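PDB 4XGO: anopheles Plasmodium-responsive Leucine-rich repeat protein 1B from Anopheles gambiae, which probably acts in mosquito immunity against Plasmodium together with LRIM1, with which it interacts, this piece being its leucine-rich repeat domain. Local coordinates for residues 190-194 with 195-199; 108-112 with 113-117; 334-338 with 339-343. One frame throughout, in Å; residues are numbered along the deposited sequence.

Contact 1 of 3, residues 190-194 with 195-199; sequences NNLTD and TAWLL. With PO4 (phosphate ion), chain E.
The indole of W197 reaches back three residues to give its N-H to the backbone of D194: NE1 lies 2.9 Å from D194 O. The bond is bent, 139° at the hydrogen, and the oxygen sits somewhat out of the indole plane. W197 CG stands between its own backbone N and carbonyl carbon (chi1 52°), which swings the ring back toward D194 and L192. D194 answers with its side chain as well. OD2 takes the backbone N-H of A196 in an Asx turn, 3.2 Å from A196 N, and the donor comes from above the carboxylate plane. OD1 lies at the edge of the indole, 3.8 Å from W197 CD1. These residues belong to the loop between strands 184-186 and 206-208 of the leucine-rich repeat solenoid, just where the chain enters the 3-10 segment that begins at A196. L192, buried and directed toward W197, crosses the indole at about a right angle, CD1 3.9 Å from W197 CZ2, and V174 touches both side chains. A phosphate ion, probably from the crystallisation liquor, accepts from T195 N (2.9 Å to O4) and from T195 OG1, while H221 ND1 also bonds that hydroxyl.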
loop_
_atom_site.group_PDB
_atom_site.type_symbol
_atom_site.label_atom_id
_atom_site.label_comp_id
_atom_site.label_asym_id
_atom_site.label_seq_id
_atom_site.Cartn_x
_atom_site.Cartn_y
_atom_site.Cartn_z
ATOM N N ASN A 190 4.888 21.036 0.129
ATOM C CA ASN A 190 5.090 21.559 1.458
ATOM C C ASN A 190 4.341 22.877 1.606
ATOM O O ASN A 190 3.445 23.160 0.800
ATOM C CB ASN A 190 6.583 21.673 1.774
ATOM C CG ASN A 190 7.133 20.375 2.340
ATOM O OD1 ASN A 190 6.677 19.917 3.391
ATOM N ND2 ASN A 190 8.047 19.739 1.614
ATOM N N ASN A 191 4.705 23.657 2.618
ATOM C CA ASN A 191 4.018 24.927 2.899
ATOM C C ASN A 191 4.956 26.135 2.926
ATOM O O ASN A 191 4.785 27.079 3.724
ATOM C CB ASN A 191 3.261 24.752 4.197
ATOM C CG ASN A 191 2.025 23.886 4.022
ATOM O OD1 ASN A 191 0.950 24.372 3.639
ATOM N ND2 ASN A 191 2.164 22.618 4.260
ATOM N N LEU A 192 5.939 26.123 2.035
ATOM C CA LEU A 192 6.929 27.183 1.967
ATOM C C LEU A 192 6.309 28.449 1.388
ATOM O O LEU A 192 5.551 28.375 0.423
ATOM C CB LEU A 192 8.145 26.772 1.143
ATOM C CG LEU A 192 9.004 25.683 1.806
ATOM C CD1 LEU A 192 9.937 25.099 0.759
ATOM C CD2 LEU A 192 9.752 26.250 3.002
ATOM N N THR A 193 6.610 29.577 2.044
ATOM C CA THR A 193 6.249 30.901 1.546
ATOM C C THR A 193 7.467 31.804 1.317
ATOM O O THR A 193 7.321 32.956 0.873
ATOM C CB THR A 193 5.260 31.605 2.506
ATOM O OG1 THR A 193 5.835 31.674 3.807
ATOM C CG2 THR A 193 3.946 30.845 2.580
ATOM N N ASP A 194 8.665 31.318 1.618
ATOM C CA ASP A 194 9.867 32.113 1.365
ATOM C C ASP A 194 10.997 31.214 0.933
ATOM O O ASP A 194 10.924 29.985 1.114
ATOM C CB ASP A 194 10.278 32.898 2.623
ATOM C CG ASP A 194 11.214 32.099 3.528
ATOM O OD1 ASP A 194 10.819 31.007 3.994
ATOM O OD2 ASP A 194 12.370 32.537 3.721
ATOM N N THR A 195 12.045 31.831 0.392
ATOM C CA THR A 195 13.221 31.118 -0.087
ATOM C C THR A 195 14.545 31.727 0.382
ATOM O O THR A 195 15.590 31.417 -0.185
ATOM C CB THR A 195 13.268 31.044 -1.636
ATOM O OG1 THR A 195 13.548 32.339 -2.191
ATOM C CG2 THR A 195 11.975 30.482 -2.211
ATOM N N ALA A 196 14.531 32.571 1.415
ATOM C CA ALA A 196 15.766 33.231 1.862
ATOM C C ALA A 196 16.814 32.218 2.316
ATOM O O ALA A 196 18.009 32.463 2.215
ATOM C CB ALA A 196 15.470 34.244 2.967
ATOM N N TRP A 197 16.334 31.073 2.800
ATOM C CA TRP A 197 17.174 29.971 3.251
ATOM C C TRP A 197 18.057 29.387 2.132
ATOM O O TRP A 197 19.072 28.764 2.431
ATOM C CB TRP A 197 16.292 28.888 3.929
ATOM C CG TRP A 197 15.139 28.460 3.083
ATOM C CD1 TRP A 197 13.853 28.950 3.102
ATOM C CD2 TRP A 197 15.176 27.484 2.038
ATOM N NE1 TRP A 197 13.091 28.319 2.134
ATOM C CE2 TRP A 197 13.879 27.421 1.472
ATOM C CE3 TRP A 197 16.175 26.650 1.530
ATOM C CZ2 TRP A 197 13.567 26.564 0.428
ATOM C CZ3 TRP A 197 15.851 25.795 0.476
ATOM C CH2 TRP A 197 14.564 25.766 -0.054
ATOM N N LEU A 198 17.693 29.593 0.857
ATOM C CA LEU A 198 18.520 29.131 -0.275
ATOM C C LEU A 198 19.936 29.672 -0.253
ATOM O O LEU A 198 20.860 29.029 -0.765
ATOM C CB LEU A 198 17.888 29.480 -1.630
ATOM C CG LEU A 198 16.681 28.664 -2.081
ATOM C CD1 LEU A 198 16.047 29.305 -3.308
ATOM C CD2 LEU A 198 17.095 27.232 -2.383
ATOM N N LEU A 199 20.106 30.859 0.320
ATOM C CA LEU A 199 21.431 31.478 0.444
ATOM C C LEU A 199 22.456 30.630 1.209
ATOM O O LEU A 199 23.667 30.829 1.046
ATOM C CB LEU A 199 21.302 32.857 1.104
ATOM C CG LEU A 199 20.670 33.935 0.219
ATOM C CD1 LEU A 199 20.227 35.119 1.067
ATOM C CD2 LEU A 199 21.629 34.393 -0.866
HETATM P P PO4 E . 10.913 34.637 -1.796
HETATM O O1 PO4 E . 10.584 36.100 -2.088
HETATM O O2 PO4 E . 11.895 34.127 -2.816
HETATM O O3 PO4 E . 9.610 33.861 -1.827
HETATM O O4 PO4 E . 11.534 34.527 -0.412
#

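Contact 2 of 3, residues 108-112 with 113-117; sequences ERIED and DTFQA
This is a local turn contact, on the loop between strands 99-101 and 123-125, in which T114 closes the type I beta turn E111-T114 with both its N-H and its hydroxyl. T114 grips the carbonyl oxygen of E111 twice. Its hydroxyl donates at 2.7 Å from OG1 to E111 O, and its backbone N-H lies at 3.1 Å from T114 N to the same E111 O. Both donors come from one face of the carbonyl plane, the hydroxyl tilted moderately from it and the N-H well above it. With OG1 beside its own backbone N (chi1 -60°), the hydroxyl faces back along the turn, and a water donating to OG1 also accepts from E111 N. In the leucine-rich repeat solenoid this loop leads from one strand to the next, and a second type I turn, D113-Q116, overlaps the first. The side chains of I110 and T114 cross at about a right angle, I110 CG2 lying 3.6 Å from T114 OG1 and meeting F115 CE2 at 3.8 Å. The methyl CG2 of T114 lies over the centre of the F115 ring, whose other neighbours include L121 and I139. Towards solvent, R109 takes the E111 carboxylate side-on: NE reaches OE2 at 3.0 Å and NH2 reaches OE1 at 2.8 Å, both nearly straight and on the syn side. D112 bonds elsewhere, its OD1 receiving H133 NE2.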
loop_
_atom_site.group_PDB
_atom_site.type_symbol
_atom_site.label_atom_id
_atom_site.label_comp_id
_atom_site.label_asym_id
_atom_site.label_seq_id
_atom_site.Cartn_x
_atom_site.Cartn_y
_atom_site.Cartn_z
ATOM N N GLU A 108 6.002 8.912 15.438
ATOM C CA GLU A 108 5.489 10.272 15.709
ATOM C C GLU A 108 6.638 11.238 15.961
ATOM O O GLU A 108 6.589 12.391 15.546
ATOM C CB GLU A 108 4.537 10.235 16.902
ATOM C CG GLU A 108 3.397 9.246 16.705
ATOM C CD GLU A 108 2.584 8.988 17.953
ATOM O OE1 GLU A 108 2.714 9.748 18.950
ATOM O OE2 GLU A 108 1.793 8.018 17.931
ATOM N N ARG A 109 7.670 10.779 16.664
ATOM C CA ARG A 109 8.816 11.620 16.989
ATOM C C ARG A 109 10.102 10.818 16.996
ATOM O O ARG A 109 10.082 9.640 17.297
ATOM C CB ARG A 109 8.639 12.242 18.377
ATOM C CG ARG A 109 7.524 13.262 18.511
ATOM C CD ARG A 109 7.360 13.671 19.979
ATOM N NE ARG A 109 8.623 14.160 20.534
ATOM C CZ ARG A 109 9.064 15.415 20.480
ATOM N NH1 ARG A 109 8.355 16.383 19.935
ATOM N NH2 ARG A 109 10.236 15.711 21.026
ATOM N N ILE A 110 11.202 11.485 16.665
ATOM C CA ILE A 110 12.553 11.009 16.951
ATOM C C ILE A 110 13.136 11.958 17.967
ATOM O O ILE A 110 13.357 13.131 17.652
ATOM C CB ILE A 110 13.472 11.087 15.715
ATOM C CG1 ILE A 110 12.922 10.254 14.560
ATOM C CG2 ILE A 110 14.896 10.671 16.077
ATOM C CD1 ILE A 110 12.816 8.779 14.820
ATOM N N GLU A 111 13.406 11.469 19.176
ATOM C CA GLU A 111 13.970 12.336 20.221
ATOM C C GLU A 111 15.417 12.709 19.916
ATOM O O GLU A 111 16.143 11.977 19.244
ATOM C CB GLU A 111 13.879 11.692 21.600
ATOM C CG GLU A 111 12.474 11.257 22.001
ATOM C CD GLU A 111 11.446 12.374 21.946
ATOM O OE1 GLU A 111 11.795 13.585 22.032
ATOM O OE2 GLU A 111 10.264 12.032 21.823
ATOM N N ASP A 112 15.829 13.861 20.428
ATOM C CA ASP A 112 17.102 14.460 20.060
ATOM C C ASP A 112 18.351 13.636 20.424
ATOM O O ASP A 112 19.379 13.826 19.795
ATOM C CB ASP A 112 17.218 15.877 20.631
ATOM C CG ASP A 112 16.269 16.860 19.970
ATOM O OD1 ASP A 112 15.505 16.495 19.032
ATOM O OD2 ASP A 112 16.306 18.040 20.386
ATOM N N ASP A 113 18.268 12.739 21.409
ATOM C CA ASP A 113 19.433 11.906 21.786
ATOM C C ASP A 113 19.511 10.553 21.036
ATOM O O ASP A 113 20.443 9.778 21.230
ATOM C CB ASP A 113 19.529 11.729 23.312
ATOM C CG ASP A 113 18.337 10.990 23.928
ATOM O OD1 ASP A 113 17.380 10.611 23.218
ATOM O OD2 ASP A 113 18.360 10.815 25.174
ATOM N N THR A 114 18.558 10.303 20.142
ATOM C CA THR A 114 18.433 9.000 19.488
ATOM C C THR A 114 19.738 8.611 18.783
ATOM O O THR A 114 20.200 7.462 18.897
ATOM C CB THR A 114 17.254 9.007 18.486
ATOM O OG1 THR A 114 16.041 9.290 19.193
ATOM C CG2 THR A 114 17.106 7.668 17.796
ATOM N N PHE A 115 20.350 9.574 18.097
ATOM C CA PHE A 115 21.527 9.308 17.263
ATOM C C PHE A 115 22.837 9.875 17.824
ATOM O O PHE A 115 23.789 10.119 17.075
ATOM C CB PHE A 115 21.244 9.815 15.837
ATOM C CG PHE A 115 20.093 9.114 15.171
ATOM C CD1 PHE A 115 20.193 7.772 14.812
ATOM C CD2 PHE A 115 18.906 9.783 14.895
ATOM C CE1 PHE A 115 19.140 7.116 14.204
ATOM C CE2 PHE A 115 17.850 9.126 14.290
ATOM C CZ PHE A 115 17.965 7.793 13.945
ATOM N N GLN A 116 22.904 10.049 19.145
ATOM C CA GLN A 116 24.113 10.590 19.790
ATOM C C GLN A 116 25.352 9.728 19.572
ATOM O O GLN A 116 26.423 10.261 19.291
ATOM C CB GLN A 116 23.908 10.791 21.301
ATOM C CG GLN A 116 25.215 11.063 22.044
ATOM C CD GLN A 116 25.017 11.589 23.454
ATOM O OE1 GLN A 116 24.175 11.083 24.206
ATOM N NE2 GLN A 116 25.808 12.593 23.829
ATOM N N ALA A 117 25.201 8.410 19.690
ATOM C CA ALA A 117 26.336 7.492 19.628
ATOM C C ALA A 117 26.643 7.070 18.203
ATOM O O ALA A 117 27.748 6.592 17.919
ATOM C CB ALA A 117 26.067 6.268 20.489
HETATM O O HOH W 1 13.226 8.559 19.675
HETATM O O HOH W 2 19.679 12.390 17.526
#

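Contact 3 of 3, residues 334-338 with 339-343; sequences HLEHG and LCCKE
H334 and E343 close the open end of a beta hairpin: H334 NE2 donates to E343 OE2 at 3.0 Å, with the oxygen close to the imidazole plane and approached on its anti side. The ring and carboxylate planes are 21° apart. C341 SG sits over one face of the same imidazole, 4.4 Å from its centroid. H334 CG lies between its backbone N and carbonyl carbon (chi1 73°), which lets the ring lie alongside its own strand, H334 ND1 reaching the following carbonyl, L335 O, at 3.0 Å from well above its plane. With partners at both ring nitrogens, the ring's rotation is probably well defined. Around this lies the hairpin ladder. H334 and C341 form an antiparallel hydrogen-bonded pair, E336 N donates to L339 O at 2.8 Å, and L339 N returns to E336 O across the type I' turn, whose positive phi at H337 and G338 suits its tight reversal. On the side of the strands carrying H334, E336 CB packs 3.6 Å from C341 SG; on the reverse side L335 CD2 touches C340 SG at 4.0 Å. Farther out, two disulfides hold the second strand: C341 to C307, at the start of helix 307-316, and C340 to C329. R311 of that helix forms salt bridges with both E336 and E343. These carboxylates come close, E336 OE1 4.6 Å from E343 OE2, and R311 probably offsets their repulsion; two donating ring nitrogens would be consistent with a protonated, positively charged H334.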
loop_
_atom_site.group_PDB
_atom_site.type_symbol
_atom_site.label_atom_id
_atom_site.label_comp_id
_atom_site.label_asym_id
_atom_site.label_seq_id
_atom_site.Cartn_x
_atom_site.Cartn_y
_atom_site.Cartn_z
ATOM N N HIS A 334 -7.528 33.196 -31.068
ATOM C CA HIS A 334 -7.442 32.240 -32.151
ATOM C C HIS A 334 -6.103 31.538 -32.091
ATOM O O HIS A 334 -5.146 32.041 -31.503
ATOM C CB HIS A 334 -7.604 32.943 -33.505
ATOM C CG HIS A 334 -6.417 33.769 -33.911
ATOM N ND1 HIS A 334 -5.325 33.235 -34.566
ATOM C CD2 HIS A 334 -6.149 35.089 -33.758
ATOM C CE1 HIS A 334 -4.440 34.188 -34.802
ATOM N NE2 HIS A 334 -4.916 35.323 -34.326
ATOM N N LEU A 335 -6.036 30.377 -32.716
ATOM C CA LEU A 335 -4.807 29.598 -32.693
ATOM C C LEU A 335 -3.769 30.172 -33.649
ATOM O O LEU A 335 -4.074 30.526 -34.788
ATOM C CB LEU A 335 -5.070 28.140 -33.039
ATOM C CG LEU A 335 -5.946 27.357 -32.074
ATOM C CD1 LEU A 335 -6.515 26.113 -32.734
ATOM C CD2 LEU A 335 -5.161 26.968 -30.832
ATOM N N GLU A 336 -2.548 30.258 -33.145
ATOM C CA GLU A 336 -1.385 30.698 -33.870
ATOM C C GLU A 336 -0.293 29.664 -33.584
ATOM O O GLU A 336 0.146 29.533 -32.455
ATOM C CB GLU A 336 -0.995 32.068 -33.342
ATOM C CG GLU A 336 0.275 32.628 -33.935
ATOM C CD GLU A 336 0.048 33.199 -35.302
ATOM O OE1 GLU A 336 -0.658 34.225 -35.417
ATOM O OE2 GLU A 336 0.606 32.618 -36.251
ATOM N N HIS A 337 0.125 28.904 -34.601
ATOM C CA HIS A 337 0.986 27.732 -34.388
ATOM C C HIS A 337 0.532 26.865 -33.213
ATOM O O HIS A 337 1.340 26.428 -32.379
ATOM C CB HIS A 337 2.452 28.142 -34.229
ATOM C CG HIS A 337 3.038 28.746 -35.469
ATOM N ND1 HIS A 337 3.178 30.107 -35.639
ATOM C CD2 HIS A 337 3.498 28.177 -36.606
ATOM C CE1 HIS A 337 3.706 30.350 -36.827
ATOM N NE2 HIS A 337 3.911 29.195 -37.434
ATOM N N GLY A 338 -0.770 26.622 -33.151
ATOM C CA GLY A 338 -1.331 25.761 -32.137
ATOM C C GLY A 338 -1.563 26.375 -30.763
ATOM O O GLY A 338 -1.995 25.671 -29.852
ATOM N N LEU A 339 -1.294 27.669 -30.616
ATOM C CA LEU A 339 -1.423 28.355 -29.310
ATOM C C LEU A 339 -2.367 29.548 -29.410
ATOM O O LEU A 339 -2.304 30.321 -30.369
ATOM C CB LEU A 339 -0.047 28.822 -28.835
ATOM C CG LEU A 339 0.892 27.686 -28.426
ATOM C CD1 LEU A 339 2.343 28.133 -28.551
ATOM C CD2 LEU A 339 0.595 27.193 -27.017
ATOM N N CYS A 340 -3.230 29.729 -28.410
ATOM C CA CYS A 340 -4.238 30.790 -28.464
ATOM C C CYS A 340 -3.625 32.164 -28.264
ATOM O O CYS A 340 -2.776 32.349 -27.388
ATOM C CB CYS A 340 -5.299 30.604 -27.385
ATOM S SG CYS A 340 -6.224 29.087 -27.615
ATOM N N CYS A 341 -4.069 33.133 -29.050
ATOM C CA CYS A 341 -3.650 34.498 -28.832
ATOM C C CYS A 341 -4.680 35.473 -29.361
ATOM O O CYS A 341 -5.480 35.143 -30.243
ATOM C CB CYS A 341 -2.276 34.759 -29.469
ATOM S SG CYS A 341 -2.287 34.738 -31.291
ATOM N N LYS A 342 -4.637 36.683 -28.817
ATOM C CA LYS A 342 -5.556 37.754 -29.198
ATOM C C LYS A 342 -4.786 38.838 -29.916
ATOM O O LYS A 342 -3.709 39.235 -29.479
ATOM C CB LYS A 342 -6.214 38.315 -27.944
ATOM C CG LYS A 342 -7.227 39.429 -28.173
ATOM C CD LYS A 342 -7.774 39.891 -26.840
ATOM C CE LYS A 342 -8.845 40.956 -27.002
ATOM N NZ LYS A 342 -9.031 41.658 -25.696
ATOM N N GLU A 343 -5.349 39.320 -31.028
ATOM C CA GLU A 343 -4.710 40.355 -31.827
ATOM C C GLU A 343 -4.940 41.706 -31.156
ATOM O O GLU A 343 -5.949 41.906 -30.492
ATOM C CB GLU A 343 -5.292 40.366 -33.247
ATOM C CG GLU A 343 -5.127 39.054 -34.011
ATOM C CD GLU A 343 -3.725 38.845 -34.557
ATOM O OE1 GLU A 343 -2.844 39.694 -34.323
ATOM O OE2 GLU A 343 -3.498 37.818 -35.233
#

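Overall arrangement
The three contacts follow one another along the chain, with contact 2 first, contact 1 next and contact 3 near the C-terminal end of the modelled chain. Contacts 1 and 2 lie in inter-strand loops of separate leucine-rich repeat stretches, their centres about 26 Å apart and nearest atoms about 14 Å apart. Contact 3 is a different structure, a disulfide-bonded hairpin packed on helix 307-316; its centre is about 36 Å from that of contact 1 and about 58 Å from that of contact 2, which lies on the opposite side of the chain's centre. None of the three touches another, and the other protein chain of the assembly touches none of them. Of the three, contact 1 carries the phosphate ion, also held by T218.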